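Local coordinates for Serine/threonine-protein kinase Tel1 (Chaetomium thermophilum, PDB 6SKY) that probably phosphorylates proteins on serine or threonine followed by glutamine, as an ATM-family kinase that signals DNA damage and activates checkpoints, at residues A[2798-2803]-A[2926-2931]; A[2041-2046]-A[2134-2139]. One frame throughout, in Å; residues are numbered along the deposited sequence.

The two contacts belong to different parts of the chain and come in series: interaction 2 joins helix 2035-2047 to helix 2124-2143 in the FAT region, and interaction 1 follows much later, where segment 2798-2803 of the kinase meets segment 2926-2931 of the FATC region. Their centres lie 57 Å apart, on opposite sides of the chain's centre, and their nearest atoms are about 40 Å from each other, with no touch between them. Interaction 2 is helix-helix packing within the FAT alpha solenoid, whereas interaction 1 fastens the C-terminal FATC helices to the kinase that carries the nucleotide. They share no helix or strand, and neither lies at the annotated nucleotide or magnesium sites.

Interaction 1: A[2798-2803]-A[2926-2931]; sequences FRLTRD and QATSVS
The methyl of A2927 sits against two side chains of 2798-2803: its CB is 3.6 Å from CE2 of F2798, which it approaches obliquely, and 4.0 Å from CB of L2800. One residue on, T2928 takes over. Its CG2 lies 3.6 Å from CD2 of L2800 and 3.4 Å from the carbonyl O of L2800, so the methyl touches both the leucine branch and its backbone. No hydrogen bond crosses here; the contact is apolar. With CG anti to the backbone N (chi1 -155°), L2800 extends CD2 to this methyl and also to the edge of the F2798 ring, in its plane. The contact joins the FATC region to the kinase domain, meeting the residues just before helix 2802-2806 at the turn between helices 2916-2927 and 2930-2933. The polar end of T2928 turns back to the helix before it, where OG1 is hydrogen-bonded to the carbonyl O of I2924. Behind the contact, F2798 rests on S2750 and M2751 of helix 2732-2755, and L2800 on V2805. The last residues of the chain are tied to the same segment: T2801 OG1 bonds to A2944 O, R2802 NH2 to Y2943 O, and R2799 makes a cation-pi contact with W2940.

Interaction 2: A[2041-2046]-A[2134-2139]; sequences KAYQSM and RETTLS
The hydroxyl of T2137 is held from two directions: Y2043 OH donates to its OG1 from the facing helix, and OG1 is also hydrogen-bonded to the carbonyl of C2133, one turn earlier in its own helix. The modelled 2.4 Å between Y2043 OH and T2137 OG1 is very short, and at this resolution its exact length is doubtful. T2137 carries OG1 beside its backbone N (chi1 -65°), the position from which a threonine can bend back to the preceding turn. OG1 meets the tyrosine at the edge of its ring, in plane, and the two side chains cross at about a right angle. T2136, the residue before, covers the ring instead. Its CG2 stands 3.9 Å from the centroid of the Y2043 ring and only 2° off the normal, a CH-pi contact centred over one face. CG2 reaches that face because it is anti to the backbone N, while OG1 of T2136 makes weak bonds to S2132 O and to R2019. Consecutive threonines thus meet the same ring, T2136 over a face and T2137 at the hydroxyl edge. Around them, Y2043 also packs on L2093 and T2137 on I2096, both from helix 2077-2097. Helices far apart in sequence meeting side by side, with a third between them in the chain joining the packing, suit the TPR-like alpha solenoid of the FAT domain.

Interaction 1: A[2798-2803]-A[2926-2931]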
loop_
_atom_site.group_PDB
_atom_site.type_symbol
_atom_site.label_atom_id
_atom_site.label_comp_id
_atom_site.label_asym_id
_atom_site.label_seq_id
_atom_site.Cartn_x
_atom_site.Cartn_y
_atom_site.Cartn_z
ATOM N N PHE A 2798 12.724 -22.215 -15.761
ATOM C CA PHE A 2798 11.951 -23.431 -15.579
ATOM C C PHE A 2798 11.506 -23.902 -16.952
ATOM O O PHE A 2798 11.731 -23.229 -17.956
ATOM C CB PHE A 2798 10.763 -23.209 -14.639
ATOM C CG PHE A 2798 10.037 -21.912 -14.852
ATOM C CD1 PHE A 2798 10.265 -20.836 -14.026
ATOM C CD2 PHE A 2798 9.111 -21.777 -15.859
ATOM C CE1 PHE A 2798 9.598 -19.663 -14.213
ATOM C CE2 PHE A 2798 8.451 -20.605 -16.041
ATOM C CZ PHE A 2798 8.693 -19.551 -15.219
ATOM N N ARG A 2799 10.874 -25.068 -16.990
ATOM C CA ARG A 2799 10.418 -25.659 -18.244
ATOM C C ARG A 2799 9.024 -25.147 -18.573
ATOM O O ARG A 2799 8.067 -25.424 -17.851
ATOM C CB ARG A 2799 10.429 -27.179 -18.167
ATOM C CG ARG A 2799 10.080 -27.812 -19.473
ATOM C CD ARG A 2799 10.193 -29.299 -19.436
ATOM N NE ARG A 2799 10.077 -29.845 -20.774
ATOM C CZ ARG A 2799 11.106 -30.208 -21.517
ATOM N NH1 ARG A 2799 10.916 -30.678 -22.727
ATOM N NH2 ARG A 2799 12.321 -30.110 -21.042
ATOM N N LEU A 2800 8.917 -24.381 -19.651
ATOM C CA LEU A 2800 7.654 -23.835 -20.126
ATOM C C LEU A 2800 7.591 -23.935 -21.641
ATOM O O LEU A 2800 7.338 -22.957 -22.339
ATOM C CB LEU A 2800 7.472 -22.395 -19.665
ATOM C CG LEU A 2800 6.065 -21.836 -19.530
ATOM C CD1 LEU A 2800 5.288 -22.634 -18.534
ATOM C CD2 LEU A 2800 6.141 -20.404 -19.090
ATOM N N THR A 2801 7.867 -25.117 -22.177
ATOM C CA THR A 2801 7.852 -25.305 -23.617
ATOM C C THR A 2801 6.424 -25.205 -24.149
ATOM O O THR A 2801 5.476 -24.946 -23.416
ATOM C CB THR A 2801 8.488 -26.639 -23.976
ATOM O OG1 THR A 2801 7.646 -27.706 -23.542
ATOM C CG2 THR A 2801 9.809 -26.769 -23.293
ATOM N N ARG A 2802 6.264 -25.390 -25.457
ATOM C CA ARG A 2802 4.941 -25.250 -26.056
ATOM C C ARG A 2802 3.997 -26.353 -25.613
ATOM O O ARG A 2802 2.786 -26.136 -25.543
ATOM C CB ARG A 2802 5.043 -25.241 -27.575
ATOM C CG ARG A 2802 5.669 -24.009 -28.160
ATOM C CD ARG A 2802 5.886 -24.200 -29.635
ATOM N NE ARG A 2802 6.534 -25.475 -29.906
ATOM C CZ ARG A 2802 6.345 -26.181 -31.009
ATOM N NH1 ARG A 2802 5.526 -25.737 -31.941
ATOM N NH2 ARG A 2802 6.964 -27.333 -31.170
ATOM N N ASP A 2803 4.525 -27.535 -25.306
ATOM C CA ASP A 2803 3.683 -28.618 -24.829
ATOM C C ASP A 2803 3.248 -28.420 -23.388
ATOM O O ASP A 2803 2.141 -28.814 -23.030
ATOM C CB ASP A 2803 4.402 -29.951 -24.974
ATOM C CG ASP A 2803 3.989 -30.695 -26.217
ATOM O OD1 ASP A 2803 4.710 -30.637 -27.230
ATOM O OD2 ASP A 2803 2.925 -31.332 -26.192
ATOM N N GLN A 2926 11.346 -14.944 -20.286
ATOM C CA GLN A 2926 12.594 -15.631 -20.578
ATOM C C GLN A 2926 12.462 -17.143 -20.567
ATOM O O GLN A 2926 13.365 -17.824 -21.052
ATOM C CB GLN A 2926 13.694 -15.192 -19.612
ATOM C CG GLN A 2926 13.414 -15.445 -18.171
ATOM C CD GLN A 2926 14.542 -14.985 -17.278
ATOM O OE1 GLN A 2926 15.452 -15.750 -16.967
ATOM N NE2 GLN A 2926 14.489 -13.731 -16.856
ATOM N N ALA A 2927 11.359 -17.686 -20.067
ATOM C CA ALA A 2927 11.157 -19.124 -20.113
ATOM C C ALA A 2927 10.577 -19.601 -21.432
ATOM O O ALA A 2927 10.765 -20.765 -21.781
ATOM C CB ALA A 2927 10.248 -19.566 -18.975
ATOM N N THR A 2928 9.869 -18.741 -22.161
ATOM C CA THR A 2928 9.239 -19.101 -23.423
ATOM C C THR A 2928 9.921 -18.465 -24.622
ATOM O O THR A 2928 9.405 -18.567 -25.735
ATOM C CB THR A 2928 7.762 -18.710 -23.413
ATOM O OG1 THR A 2928 7.626 -17.359 -22.981
ATOM C CG2 THR A 2928 6.976 -19.589 -22.485
ATOM N N SER A 2929 11.069 -17.832 -24.428
ATOM C CA SER A 2929 11.734 -17.108 -25.500
ATOM C C SER A 2929 12.384 -18.066 -26.484
ATOM O O SER A 2929 13.051 -19.019 -26.090
ATOM C CB SER A 2929 12.782 -16.175 -24.913
ATOM O OG SER A 2929 13.462 -15.468 -25.925
ATOM N N VAL A 2930 12.198 -17.800 -27.776
ATOM C CA VAL A 2930 12.749 -18.679 -28.800
ATOM C C VAL A 2930 14.263 -18.551 -28.874
ATOM O O VAL A 2930 14.953 -19.496 -29.261
ATOM C CB VAL A 2930 12.085 -18.384 -30.155
ATOM C CG1 VAL A 2930 12.772 -19.134 -31.270
ATOM C CG2 VAL A 2930 10.629 -18.764 -30.106
ATOM N N SER A 2931 14.812 -17.406 -28.491
ATOM C CA SER A 2931 16.256 -17.259 -28.493
ATOM C C SER A 2931 16.913 -17.906 -27.285
ATOM O O SER A 2931 18.131 -18.092 -27.289
ATOM C CB SER A 2931 16.631 -15.785 -28.551
ATOM O OG SER A 2931 16.363 -15.142 -27.325
#

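Interaction 2: A[2041-2046]-A[2134-2139]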
loop_
_atom_site.group_PDB
_atom_site.type_symbol
_atom_site.label_atom_id
_atom_site.label_comp_id
_atom_site.label_asym_id
_atom_site.label_seq_id
_atom_site.Cartn_x
_atom_site.Cartn_y
_atom_site.Cartn_z
ATOM N N LYS A 2041 -37.216 -13.303 7.676
ATOM C CA LYS A 2041 -38.503 -13.666 8.250
ATOM C C LYS A 2041 -38.327 -14.452 9.532
ATOM O O LYS A 2041 -39.074 -14.251 10.491
ATOM C CB LYS A 2041 -39.331 -14.457 7.250
ATOM C CG LYS A 2041 -39.769 -13.639 6.071
ATOM C CD LYS A 2041 -41.078 -14.129 5.527
ATOM C CE LYS A 2041 -40.936 -15.474 4.877
ATOM N NZ LYS A 2041 -40.429 -15.348 3.494
ATOM N N ALA A 2042 -37.328 -15.331 9.583
ATOM C CA ALA A 2042 -37.060 -16.041 10.832
ATOM C C ALA A 2042 -36.694 -15.080 11.961
ATOM O O ALA A 2042 -37.228 -15.177 13.072
ATOM C CB ALA A 2042 -35.958 -17.070 10.626
ATOM N N TYR A 2043 -35.792 -14.131 11.701
ATOM C CA TYR A 2043 -35.391 -13.227 12.783
ATOM C C TYR A 2043 -36.496 -12.248 13.154
ATOM O O TYR A 2043 -36.631 -11.882 14.327
ATOM C CB TYR A 2043 -34.124 -12.462 12.415
ATOM C CG TYR A 2043 -32.909 -13.330 12.409
ATOM C CD1 TYR A 2043 -32.501 -13.977 13.549
ATOM C CD2 TYR A 2043 -32.178 -13.514 11.261
ATOM C CE1 TYR A 2043 -31.405 -14.781 13.539
ATOM C CE2 TYR A 2043 -31.080 -14.310 11.249
ATOM C CZ TYR A 2043 -30.700 -14.943 12.382
ATOM O OH TYR A 2043 -29.593 -15.743 12.358
ATOM N N GLN A 2044 -37.281 -11.805 12.179
ATOM C CA GLN A 2044 -38.424 -10.952 12.463
ATOM C C GLN A 2044 -39.425 -11.667 13.353
ATOM O O GLN A 2044 -39.882 -11.120 14.359
ATOM C CB GLN A 2044 -39.072 -10.524 11.156
ATOM C CG GLN A 2044 -40.297 -9.695 11.319
ATOM C CD GLN A 2044 -40.854 -9.262 10.002
ATOM O OE1 GLN A 2044 -41.097 -10.073 9.125
ATOM N NE2 GLN A 2044 -41.057 -7.972 9.849
ATOM N N SER A 2045 -39.780 -12.901 12.999
ATOM C CA SER A 2045 -40.642 -13.687 13.864
ATOM C C SER A 2045 -40.048 -13.833 15.249
ATOM O O SER A 2045 -40.779 -13.874 16.238
ATOM C CB SER A 2045 -40.881 -15.056 13.260
ATOM O OG SER A 2045 -41.333 -15.940 14.257
ATOM N N MET A 2046 -38.726 -13.940 15.344
ATOM C CA MET A 2046 -38.093 -13.991 16.657
ATOM C C MET A 2046 -38.289 -12.690 17.418
ATOM O O MET A 2046 -38.357 -12.692 18.650
ATOM C CB MET A 2046 -36.610 -14.301 16.503
ATOM C CG MET A 2046 -35.910 -14.659 17.776
ATOM S SD MET A 2046 -34.165 -14.921 17.486
ATOM C CE MET A 2046 -33.635 -15.343 19.133
ATOM N N ARG A 2134 -24.751 -15.471 12.380
ATOM C CA ARG A 2134 -24.523 -15.905 13.755
ATOM C C ARG A 2134 -24.489 -14.725 14.711
ATOM O O ARG A 2134 -24.974 -14.816 15.843
ATOM C CB ARG A 2134 -23.223 -16.692 13.839
ATOM C CG ARG A 2134 -22.912 -17.214 15.205
ATOM C CD ARG A 2134 -21.474 -17.616 15.310
ATOM N NE ARG A 2134 -21.177 -18.794 14.511
ATOM C CZ ARG A 2134 -19.966 -19.318 14.388
ATOM N NH1 ARG A 2134 -19.780 -20.391 13.647
ATOM N NH2 ARG A 2134 -18.940 -18.763 15.005
ATOM N N GLU A 2135 -23.915 -13.612 14.271
ATOM C CA GLU A 2135 -23.930 -12.399 15.080
ATOM C C GLU A 2135 -25.351 -11.922 15.342
ATOM O O GLU A 2135 -25.703 -11.568 16.476
ATOM C CB GLU A 2135 -23.129 -11.320 14.374
ATOM C CG GLU A 2135 -23.037 -10.031 15.112
ATOM C CD GLU A 2135 -22.825 -8.880 14.173
ATOM O OE1 GLU A 2135 -23.180 -9.027 12.987
ATOM O OE2 GLU A 2135 -22.303 -7.833 14.608
ATOM N N THR A 2136 -26.177 -11.889 14.296
ATOM C CA THR A 2136 -27.577 -11.508 14.478
ATOM C C THR A 2136 -28.288 -12.441 15.448
ATOM O O THR A 2136 -29.038 -11.990 16.319
ATOM C CB THR A 2136 -28.306 -11.499 13.145
ATOM O OG1 THR A 2136 -27.627 -10.625 12.246
ATOM C CG2 THR A 2136 -29.696 -11.001 13.325
ATOM N N THR A 2137 -28.065 -13.744 15.312
ATOM C CA THR A 2137 -28.695 -14.713 16.199
ATOM C C THR A 2137 -28.334 -14.454 17.652
ATOM O O THR A 2137 -29.207 -14.425 18.523
ATOM C CB THR A 2137 -28.282 -16.119 15.789
ATOM O OG1 THR A 2137 -28.791 -16.400 14.486
ATOM C CG2 THR A 2137 -28.824 -17.117 16.733
ATOM N N LEU A 2138 -27.046 -14.263 17.933
ATOM C CA LEU A 2138 -26.618 -14.106 19.318
ATOM C C LEU A 2138 -27.129 -12.806 19.923
ATOM O O LEU A 2138 -27.547 -12.781 21.087
ATOM C CB LEU A 2138 -25.100 -14.194 19.410
ATOM C CG LEU A 2138 -24.511 -15.593 19.246
ATOM C CD1 LEU A 2138 -23.018 -15.547 19.330
ATOM C CD2 LEU A 2138 -25.061 -16.520 20.288
ATOM N N SER A 2139 -27.151 -11.723 19.147
ATOM C CA SER A 2139 -27.651 -10.469 19.702
ATOM C C SER A 2139 -29.154 -10.523 19.937
ATOM O O SER A 2139 -29.637 -10.083 20.988
ATOM C CB SER A 2139 -27.294 -9.305 18.792
ATOM O OG SER A 2139 -28.201 -9.204 17.725
#